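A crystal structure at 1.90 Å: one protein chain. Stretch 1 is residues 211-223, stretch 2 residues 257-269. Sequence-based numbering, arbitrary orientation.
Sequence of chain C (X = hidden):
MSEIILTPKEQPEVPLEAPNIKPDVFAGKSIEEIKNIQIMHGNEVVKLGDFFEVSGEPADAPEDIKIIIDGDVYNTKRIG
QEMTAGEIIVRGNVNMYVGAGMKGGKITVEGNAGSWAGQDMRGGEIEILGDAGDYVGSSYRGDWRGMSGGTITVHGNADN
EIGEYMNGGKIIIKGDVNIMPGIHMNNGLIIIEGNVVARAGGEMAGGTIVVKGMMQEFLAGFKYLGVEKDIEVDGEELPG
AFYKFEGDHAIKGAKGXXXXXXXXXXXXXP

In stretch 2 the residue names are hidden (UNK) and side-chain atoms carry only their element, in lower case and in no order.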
# COMPACT_ATOMS: atom_id res chain seq x y z
N VAL C 211 0.40 15.98 -29.07
CA VAL C 211 -0.83 15.65 -28.33
C VAL C 211 -1.26 16.90 -27.55
O VAL C 211 -0.55 17.34 -26.64
CB VAL C 211 -0.65 14.43 -27.40
CG1 VAL C 211 -1.97 14.05 -26.73
CG2 VAL C 211 -0.07 13.23 -28.17
N LYS C 212 -2.42 17.48 -27.91
CA LYS C 212 -2.96 18.68 -27.24
C LYS C 212 -3.79 18.33 -26.00
O LYS C 212 -3.95 19.16 -25.11
CB LYS C 212 -3.79 19.53 -28.19
CG LYS C 212 -3.07 19.98 -29.44
CD LYS C 212 -3.93 20.99 -30.20
CE LYS C 212 -3.28 21.54 -31.43
NZ LYS C 212 -4.19 22.49 -32.16
N GLY C 213 -4.34 17.11 -25.97
CA GLY C 213 -5.10 16.62 -24.82
C GLY C 213 -4.21 15.83 -23.88
O GLY C 213 -2.99 16.06 -23.81
N MET C 214 -4.82 14.92 -23.13
CA MET C 214 -4.14 14.11 -22.14
C MET C 214 -3.67 12.77 -22.68
O MET C 214 -4.46 12.05 -23.30
CB MET C 214 -5.09 13.86 -20.95
CG MET C 214 -4.52 12.97 -19.86
SD MET C 214 -5.62 12.86 -18.43
CE MET C 214 -4.51 12.20 -17.23
N MET C 215 -2.42 12.38 -22.38
CA MET C 215 -1.90 11.03 -22.65
C MET C 215 -2.07 10.32 -21.29
O MET C 215 -1.45 10.75 -20.32
CB MET C 215 -0.41 11.03 -23.05
CG MET C 215 -0.13 11.72 -24.35
SD MET C 215 1.49 11.31 -25.04
CE MET C 215 2.54 11.77 -23.74
N GLN C 216 -2.95 9.31 -21.19
CA GLN C 216 -3.15 8.63 -19.90
C GLN C 216 -1.86 7.94 -19.41
O GLN C 216 -1.57 7.98 -18.22
CB GLN C 216 -4.29 7.60 -19.96
CG GLN C 216 -5.69 8.18 -20.18
CD GLN C 216 -6.75 7.09 -20.17
OE1 GLN C 216 -6.68 6.11 -19.43
NE2 GLN C 216 -7.80 7.25 -20.97
N GLU C 217 -1.12 7.31 -20.35
CA GLU C 217 0.13 6.59 -20.10
C GLU C 217 1.12 6.88 -21.20
O GLU C 217 0.72 7.15 -22.33
CB GLU C 217 -0.12 5.08 -20.10
CG GLU C 217 -1.10 4.59 -19.05
CD GLU C 217 -1.49 3.15 -19.29
OE1 GLU C 217 -0.60 2.27 -19.22
OE2 GLU C 217 -2.66 2.90 -19.67
N PHE C 218 2.42 6.83 -20.88
CA PHE C 218 3.48 7.07 -21.86
C PHE C 218 4.55 5.95 -21.73
O PHE C 218 4.23 4.89 -21.21
CB PHE C 218 4.00 8.51 -21.75
CG PHE C 218 4.87 9.03 -22.89
CD1 PHE C 218 4.56 8.76 -24.22
CD2 PHE C 218 6.03 9.75 -22.62
CE1 PHE C 218 5.37 9.22 -25.25
CE2 PHE C 218 6.84 10.20 -23.66
CZ PHE C 218 6.50 9.96 -24.97
N LEU C 219 5.78 6.17 -22.25
CA LEU C 219 6.79 5.14 -22.38
C LEU C 219 8.15 5.55 -21.80
O LEU C 219 8.64 6.67 -22.04
CB LEU C 219 6.90 4.89 -23.88
CG LEU C 219 5.70 4.19 -24.56
CD1 LEU C 219 5.82 4.29 -26.08
CD2 LEU C 219 5.63 2.71 -24.18
N ALA C 220 8.78 4.62 -21.07
CA ALA C 220 10.05 4.85 -20.39
C ALA C 220 11.28 4.94 -21.31
O ALA C 220 12.33 5.36 -20.85
CB ALA C 220 10.27 3.80 -19.32
N GLY C 221 11.13 4.57 -22.59
CA GLY C 221 12.20 4.69 -23.58
C GLY C 221 12.39 6.10 -24.12
O GLY C 221 13.26 6.32 -24.96
N PHE C 222 11.59 7.09 -23.66
CA PHE C 222 11.72 8.48 -24.11
C PHE C 222 12.56 9.30 -23.13
O PHE C 222 12.54 9.02 -21.94
CB PHE C 222 10.34 9.10 -24.30
CG PHE C 222 9.71 8.75 -25.63
CD1 PHE C 222 9.09 7.53 -25.82
CD2 PHE C 222 9.76 9.64 -26.70
CE1 PHE C 222 8.52 7.20 -27.05
CE2 PHE C 222 9.21 9.30 -27.93
CZ PHE C 222 8.61 8.07 -28.11
N LYS C 223 13.32 10.28 -23.64
CA LYS C 223 14.13 11.18 -22.82
C LYS C 223 13.38 12.50 -22.75
O LYS C 223 12.96 13.02 -23.78
CB LYS C 223 15.50 11.42 -23.44
CG LYS C 223 16.43 12.32 -22.63
CD LYS C 223 17.76 12.51 -23.36
CE LYS C 223 18.73 13.36 -22.58
NZ LYS C 223 19.44 14.33 -23.46
N UNK C 257 10.22 12.87 -32.03
CA UNK C 257 9.84 13.88 -31.03
C UNK C 257 8.36 13.73 -30.68
O UNK C 257 7.53 13.63 -31.59
c UNK C 257 12.56 15.50 -30.42
c UNK C 257 9.59 16.39 -30.56
c UNK C 257 10.16 15.33 -31.51
c UNK C 257 11.68 15.56 -31.71
N UNK C 258 8.05 13.73 -29.38
CA UNK C 258 6.67 13.74 -28.89
C UNK C 258 6.48 15.05 -28.09
O UNK C 258 7.23 15.28 -27.13
c UNK C 258 4.91 12.65 -27.40
c UNK C 258 6.30 12.50 -28.03
c UNK C 258 6.35 11.22 -28.87
N UNK C 259 5.49 15.87 -28.47
CA UNK C 259 5.11 17.10 -27.75
C UNK C 259 3.78 16.80 -27.04
O UNK C 259 2.86 16.26 -27.67
o UNK C 259 9.62 20.72 -30.80
c UNK C 259 7.02 19.67 -28.43
c UNK C 259 8.50 20.11 -30.27
c UNK C 259 6.55 18.75 -30.58
c UNK C 259 8.18 20.26 -28.94
c UNK C 259 6.20 18.89 -29.24
c UNK C 259 4.92 18.30 -28.70
c UNK C 259 7.67 19.38 -31.10
N UNK C 260 3.68 17.10 -25.75
CA UNK C 260 2.45 16.87 -24.99
C UNK C 260 2.11 18.14 -24.19
O UNK C 260 2.96 18.63 -23.42
c UNK C 260 2.62 15.67 -24.06
N UNK C 261 0.89 18.69 -24.38
CA UNK C 261 0.41 19.93 -23.71
C UNK C 261 0.62 19.88 -22.20
O UNK C 261 0.22 18.91 -21.54
c UNK C 261 -1.05 20.16 -24.02
N UNK C 262 1.28 20.93 -21.65
CA UNK C 262 1.64 20.93 -20.22
C UNK C 262 0.43 20.83 -19.26
O UNK C 262 0.54 20.17 -18.23
c UNK C 262 2.57 22.10 -19.79
c UNK C 262 3.89 22.10 -20.57
c UNK C 262 1.86 23.45 -19.84
N UNK C 263 -0.66 21.53 -19.59
CA UNK C 263 -1.86 21.61 -18.77
C UNK C 263 -2.46 20.29 -18.31
O UNK C 263 -2.95 20.22 -17.17
N UNK C 264 -2.42 19.25 -19.14
CA UNK C 264 -3.03 17.96 -18.77
C UNK C 264 -2.06 16.77 -18.80
O UNK C 264 -2.53 15.64 -18.73
s UNK C 264 -4.09 18.27 -21.35
c UNK C 264 -4.26 17.71 -19.64
N UNK C 265 -0.72 17.01 -18.82
CA UNK C 265 0.27 15.93 -18.85
C UNK C 265 1.37 16.04 -17.79
O UNK C 265 2.45 15.47 -17.97
o UNK C 265 -0.61 14.18 -21.18
c UNK C 265 0.87 15.82 -20.26
c UNK C 265 -0.16 15.33 -21.25
n UNK C 265 -0.62 16.20 -22.13
N UNK C 266 1.08 16.69 -16.67
CA UNK C 266 2.03 16.82 -15.57
C UNK C 266 2.47 15.47 -15.02
O UNK C 266 3.62 15.32 -14.61
N UNK C 267 1.57 14.47 -15.05
CA UNK C 267 1.86 13.11 -14.59
C UNK C 267 2.83 12.34 -15.52
O UNK C 267 3.42 11.35 -15.08
n UNK C 267 -1.00 11.28 -17.57
n UNK C 267 -0.77 13.12 -16.40
c UNK C 267 -0.30 10.95 -16.43
c UNK C 267 -1.25 12.58 -17.51
c UNK C 267 0.54 12.33 -14.42
c UNK C 267 -0.17 12.08 -15.71
N UNK C 268 2.97 12.77 -16.80
CA UNK C 268 3.86 12.17 -17.82
C UNK C 268 5.30 12.70 -17.69
O UNK C 268 6.23 11.98 -18.05
c UNK C 268 4.20 11.95 -20.37
c UNK C 268 1.88 11.80 -19.41
c UNK C 268 3.28 12.42 -19.26
c UNK C 268 1.76 10.31 -19.05
N UNK C 269 5.47 13.96 -17.25
CA UNK C 269 6.81 14.55 -17.10
C UNK C 269 7.50 13.93 -15.88
O UNK C 269 6.83 13.70 -14.88
c UNK C 269 6.71 16.06 -16.92

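Position 257 carries four side-chain carbons, forked at the first, with one arm two carbons long. The CA-to-CB bond points away from stretch 1, and the side chain touches nothing there. This is Ile 257.

Position 258 has three carbons, one bearing the other two. The CA-to-CB bond points toward stretch 1. The group touches the rings of Phe 218 and Phe 222 and comes near the sulfur of Met 215. It is Val 258. Its CG2 is 3.6 Å from Phe 222 CE2, and its CG1 is 4.0 Å from Phe 218 CZ.

Position 259 shows one carbon, then a six-carbon ring bearing an oxygen. The ring leads away from stretch 1. This is Tyr 259. Its backbone does the work here: Val 211 N donates to Tyr 259 O at 2.8 Å.

Position 260 has a single side-chain carbon, near the end of the Met 215 side chain. It is Ala 260. Met 215 CE lies 3.9 Å from Ala 260 CB. The residue pairs with Val 211 in a parallel bridge, and their CA atoms are 4.8 Å apart.

Position 261 also has one carbon, directed toward stretch 1 and close to the carbonyl of Lys 212. It is Ala 261. Its CB is 3.3 Å from Lys 212 O. Ala 261 N donates to Val 211 O at 3.0 Å, the second strand bond.

Position 262 has one carbon carrying two more, out of reach of stretch 1. It is Val 262.

Position 263 has no side-chain atoms and makes no contact. It is Gly 263.

Position 264 has one carbon and then a sulfur, which approaches the carbonyl of Gly 213. This is Cys 264. SG is 3.5 Å from Gly 213 O, and Cys 264 CB is 4.2 Å from Met 214 CB.

Position 265 has two carbons, the second bearing one oxygen and one nitrogen. This amide reaches the backbone of stretch 1. It is Asn 265. ND2 donates to Gly 213 O at 2.9 Å, and OD1 accepts from Met 215 N at 2.8 Å. ND2 also donates to Ala 261 O at 2.9 Å, which ties the amide to its own stretch.

Position 266 has no side chain and is out of reach. It is Gly 266.

Position 267 has one carbon and a five-membered ring of three carbons and two nitrogens. Carbonyls of stretch 1 meet the ring edge. It is His 267. NE2 donates to Met 215 O at 2.8 Å, and weakly to Gln 216 O at 3.4 Å.

Position 268 has four carbons, forked at the first, with one longer arm. They pack on Met 215 and Phe 218. This is Ile 268. CG2 is 3.6 Å from Phe 218 CD2.

Position 269 has one carbon, directed away, without contact. It is Ala 269.

The contact begins as a short parallel pairing at Val 211. Beyond it, Asn 265 and His 267 bind backbone groups of stretch 1. Val 258 and Ile 268 supply apolar packing against Met 215 and Phe 218. Together the stretches bury 673 Å².

Stretch 2 257-269: IVYAAVGCNGHIA
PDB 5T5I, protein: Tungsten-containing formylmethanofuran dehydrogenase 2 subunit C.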